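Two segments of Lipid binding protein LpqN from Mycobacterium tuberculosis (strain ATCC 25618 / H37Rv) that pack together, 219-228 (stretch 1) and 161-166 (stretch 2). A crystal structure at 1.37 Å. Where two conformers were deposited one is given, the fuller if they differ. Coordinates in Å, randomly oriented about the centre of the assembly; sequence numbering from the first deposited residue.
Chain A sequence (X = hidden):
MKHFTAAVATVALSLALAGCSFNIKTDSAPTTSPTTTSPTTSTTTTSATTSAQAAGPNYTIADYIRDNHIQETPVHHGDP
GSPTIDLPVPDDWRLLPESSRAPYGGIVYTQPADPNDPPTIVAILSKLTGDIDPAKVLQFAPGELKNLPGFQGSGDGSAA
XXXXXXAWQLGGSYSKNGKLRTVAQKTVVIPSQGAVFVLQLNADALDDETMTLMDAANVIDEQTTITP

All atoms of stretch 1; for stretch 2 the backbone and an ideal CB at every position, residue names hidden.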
# COMPACT_ATOMS: atom_id res chain seq x y z
N VAL A 219 -3.40 3.68 13.62
CA VAL A 219 -2.08 3.56 14.24
C VAL A 219 -0.99 3.86 13.21
O VAL A 219 -0.04 4.59 13.50
CB VAL A 219 -1.92 2.16 14.85
CG1 VAL A 219 -0.54 2.01 15.46
CG2 VAL A 219 -3.00 1.91 15.90
N ILE A 220 -1.13 3.31 12.01
CA ILE A 220 -0.14 3.54 10.96
C ILE A 220 -0.09 5.02 10.59
O ILE A 220 0.99 5.60 10.44
CB ILE A 220 -0.44 2.65 9.75
CG1 ILE A 220 -0.21 1.18 10.11
CG2 ILE A 220 0.42 3.07 8.55
CD1 ILE A 220 -0.71 0.19 9.06
N ASP A 221 -1.26 5.65 10.43
CA ASP A 221 -1.29 7.04 10.00
C ASP A 221 -0.62 7.96 11.01
O ASP A 221 0.00 8.96 10.62
CB ASP A 221 -2.73 7.48 9.76
CG ASP A 221 -3.36 6.79 8.56
OD1 ASP A 221 -2.63 6.10 7.82
OD2 ASP A 221 -4.58 6.94 8.36
N GLU A 222 -0.72 7.65 12.30
CA GLU A 222 -0.27 8.58 13.33
C GLU A 222 1.16 8.33 13.79
O GLU A 222 1.79 9.26 14.31
CB GLU A 222 -1.23 8.55 14.53
CG GLU A 222 -0.91 7.50 15.58
CD GLU A 222 -1.92 7.47 16.72
OE1 GLU A 222 -3.02 8.03 16.55
OE2 GLU A 222 -1.60 6.88 17.77
N GLN A 223 1.69 7.12 13.62
CA GLN A 223 2.99 6.77 14.18
C GLN A 223 4.08 6.51 13.14
O GLN A 223 5.25 6.40 13.52
CB GLN A 223 2.87 5.53 15.09
CG GLN A 223 1.90 5.71 16.24
CD GLN A 223 1.90 4.54 17.21
OE1 GLN A 223 2.78 3.68 17.16
NE2 GLN A 223 0.91 4.50 18.10
N THR A 224 3.74 6.42 11.86
CA THR A 224 4.74 6.11 10.85
C THR A 224 5.67 7.30 10.65
O THR A 224 5.22 8.44 10.51
CB THR A 224 4.08 5.75 9.52
OG1 THR A 224 3.33 4.55 9.67
CG2 THR A 224 5.13 5.54 8.44
N THR A 225 6.97 7.03 10.63
CA THR A 225 7.98 8.02 10.27
C THR A 225 8.68 7.56 9.01
O THR A 225 8.89 6.36 8.80
CB THR A 225 9.00 8.21 11.40
OG1 THR A 225 9.82 7.04 11.50
CG2 THR A 225 8.31 8.45 12.73
N ILE A 226 9.02 8.51 8.15
CA ILE A 226 9.74 8.25 6.91
C ILE A 226 10.88 9.25 6.85
O ILE A 226 10.65 10.46 6.84
CB ILE A 226 8.84 8.40 5.67
CG1 ILE A 226 7.68 7.41 5.75
CG2 ILE A 226 9.65 8.18 4.40
CD1 ILE A 226 6.67 7.56 4.63
N THR A 227 12.10 8.74 6.79
CA THR A 227 13.29 9.59 6.73
C THR A 227 14.08 9.25 5.47
O THR A 227 14.63 8.13 5.38
CB THR A 227 14.15 9.36 7.97
OG1 THR A 227 13.32 9.45 9.14
CG2 THR A 227 15.27 10.39 8.07
N PRO A 228 14.16 10.14 4.48
CA PRO A 228 14.87 9.81 3.24
C PRO A 228 16.38 9.73 3.44
O PRO A 228 16.99 8.82 2.88
CB PRO A 228 14.52 10.98 2.32
CG PRO A 228 14.25 12.11 3.23
CD PRO A 228 13.61 11.51 4.44
N UNK A 161 -1.33 12.14 3.79
CA UNK A 161 0.10 12.25 4.04
C UNK A 161 0.53 11.10 4.94
O UNK A 161 -0.28 10.52 5.67
CB UNK A 161 0.45 13.60 4.67
N UNK A 162 1.81 10.78 4.88
CA UNK A 162 2.41 9.78 5.76
C UNK A 162 3.85 10.20 6.00
O UNK A 162 4.59 10.43 5.04
CB UNK A 162 2.33 8.37 5.16
N UNK A 163 4.24 10.31 7.27
CA UNK A 163 5.60 10.69 7.60
C UNK A 163 6.07 11.98 6.95
O UNK A 163 7.27 12.15 6.72
CB UNK A 163 6.55 9.56 7.20
N UNK A 164 5.14 12.89 6.64
CA UNK A 164 5.48 14.15 6.03
C UNK A 164 5.48 14.16 4.51
O UNK A 164 5.72 15.22 3.92
CB UNK A 164 6.86 14.58 6.53
N UNK A 165 5.23 13.02 3.87
CA UNK A 165 5.24 12.89 2.42
C UNK A 165 3.81 12.77 1.90
O UNK A 165 2.90 12.33 2.61
CB UNK A 165 6.07 11.68 1.99
N UNK A 166 3.63 13.17 0.64
CA UNK A 166 2.32 13.15 0.01
C UNK A 166 1.90 11.71 -0.30
O UNK A 166 2.72 10.88 -0.69
CB UNK A 166 2.33 13.99 -1.27

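Stretch 1 is the end of a helix, a connecting residue and a short strand, 225 to 227, close to the chain's end; stretch 2 is a hairpin, with a type I' turn from 162 to 165, that leans against it.

Position 161 points its CA-to-CB bond sideways, and nothing of stretch 1 lies within 5.5 Å of the ideal CB. Its strand backbone suits a beta-branched residue, but many others would do, polar ones included. The deposited residue is Thr161, and its side chain takes no part in the contact. Its backbone does: water 1 donates to Thr161 O (2.8 Å) and to Asp221 O (3.2 Å), tying the strand to the last part of the helix.

Position 162 also starts out sideways, but apolar atoms are close: the ideal CB stands 4.4 Å from Ile226 CD1 and 5.2 Å from Thr224 CG2. Beyond them the helix end offers the backbone around Ile220 and Asp221. The carbonyl of Ile220 accepts from Thr224 OG1 (2.7 Å between OG1 and O). With Ile226 CD1 and Thr224 CG2 so near, a medium-sized aliphatic chain such as leucine, isoleucine or methionine would suit. Leu162 is deposited, and its end comes nearer than its CB. CD1 meets Thr224 CG2 at 3.6 Å and Ile226 CD1 at 4.3 Å, and CD2 reaches Ile220 O at 3.6 Å, Thr224 CB at 3.7 Å and Asp221 CA at 4.0 Å. Both chi angles lie between wells.

Position 163 allows least choice. Its ideal CB points toward stretch 1 and would sit 2.8 Å from Ile226 CG1, a clash, and 3.4 Å from Thr225 C, which is tight. The positive phi of 54° separately favours glycine. Gly163 is the answer, and its bare CA comes within 3.7 Å of Thr224 O. With no direct hydrogen bond between the stretches, water joins the backbones: water 3 accepts from Gly163 N (2.9 Å) and donates to Thr224 O (2.8 Å) and Asp221 O (3.1 Å), while water 2 donates to Gly163 O (2.8 Å) and accepts from Ile226 N (3.0 Å).

Position 164 has stretch 1 out of range, so the turn itself decides. At phi 90° and psi -2°, a CB would be jammed against the preceding carbonyl oxygen, and that calls for glycine. Gly164 is found, making no contact across.

Position 165 points toward stretch 1, with its ideal CB still 4.9 Å from Ile226 CD1. That gap, with Ile226 CG2 and the Pro228 ring farther along, asks for a long apolar chain, whether aromatic or a flexible aliphatic such as methionine. Phe165 fills it in the m rotamer: CE2 lies 3.6 Å from Ile226 CG2, and Pro228 CD meets the ring edge 3.9 Å from CZ. Its backbone closes the hairpin, with Phe165 N to Leu162 O at 2.9 Å and Leu162 N to Phe165 O at 3.0 Å.

Position 166 is out of reach, and its strand angles tolerate many residues, small polar ones among them. Ser166 is deposited, in the m rotamer.

Stretch 2 161-166: TLGGFS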
# COMPACT_ATOMS: atom_id res chain seq x y z
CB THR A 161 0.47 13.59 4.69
OG1 THR A 161 -0.15 13.69 5.98
CG2 THR A 161 0.02 14.76 3.82
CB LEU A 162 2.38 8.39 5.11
CG LEU A 162 1.89 7.16 5.88
CD1 LEU A 162 2.85 6.00 5.69
CD2 LEU A 162 1.63 7.40 7.36
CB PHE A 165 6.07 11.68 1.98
CG PHE A 165 7.55 11.89 2.17
CD1 PHE A 165 8.31 12.47 1.17
CD2 PHE A 165 8.17 11.51 3.35
CE1 PHE A 165 9.67 12.66 1.34
CE2 PHE A 165 9.53 11.70 3.52
CZ PHE A 165 10.27 12.28 2.51
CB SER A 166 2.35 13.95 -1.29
OG SER A 166 2.66 15.30 -1.04
O HOH W 1 -0.65 11.10 8.37
O HOH W 2 8.50 11.33 9.11
O HOH W 3 2.85 9.58 9.67
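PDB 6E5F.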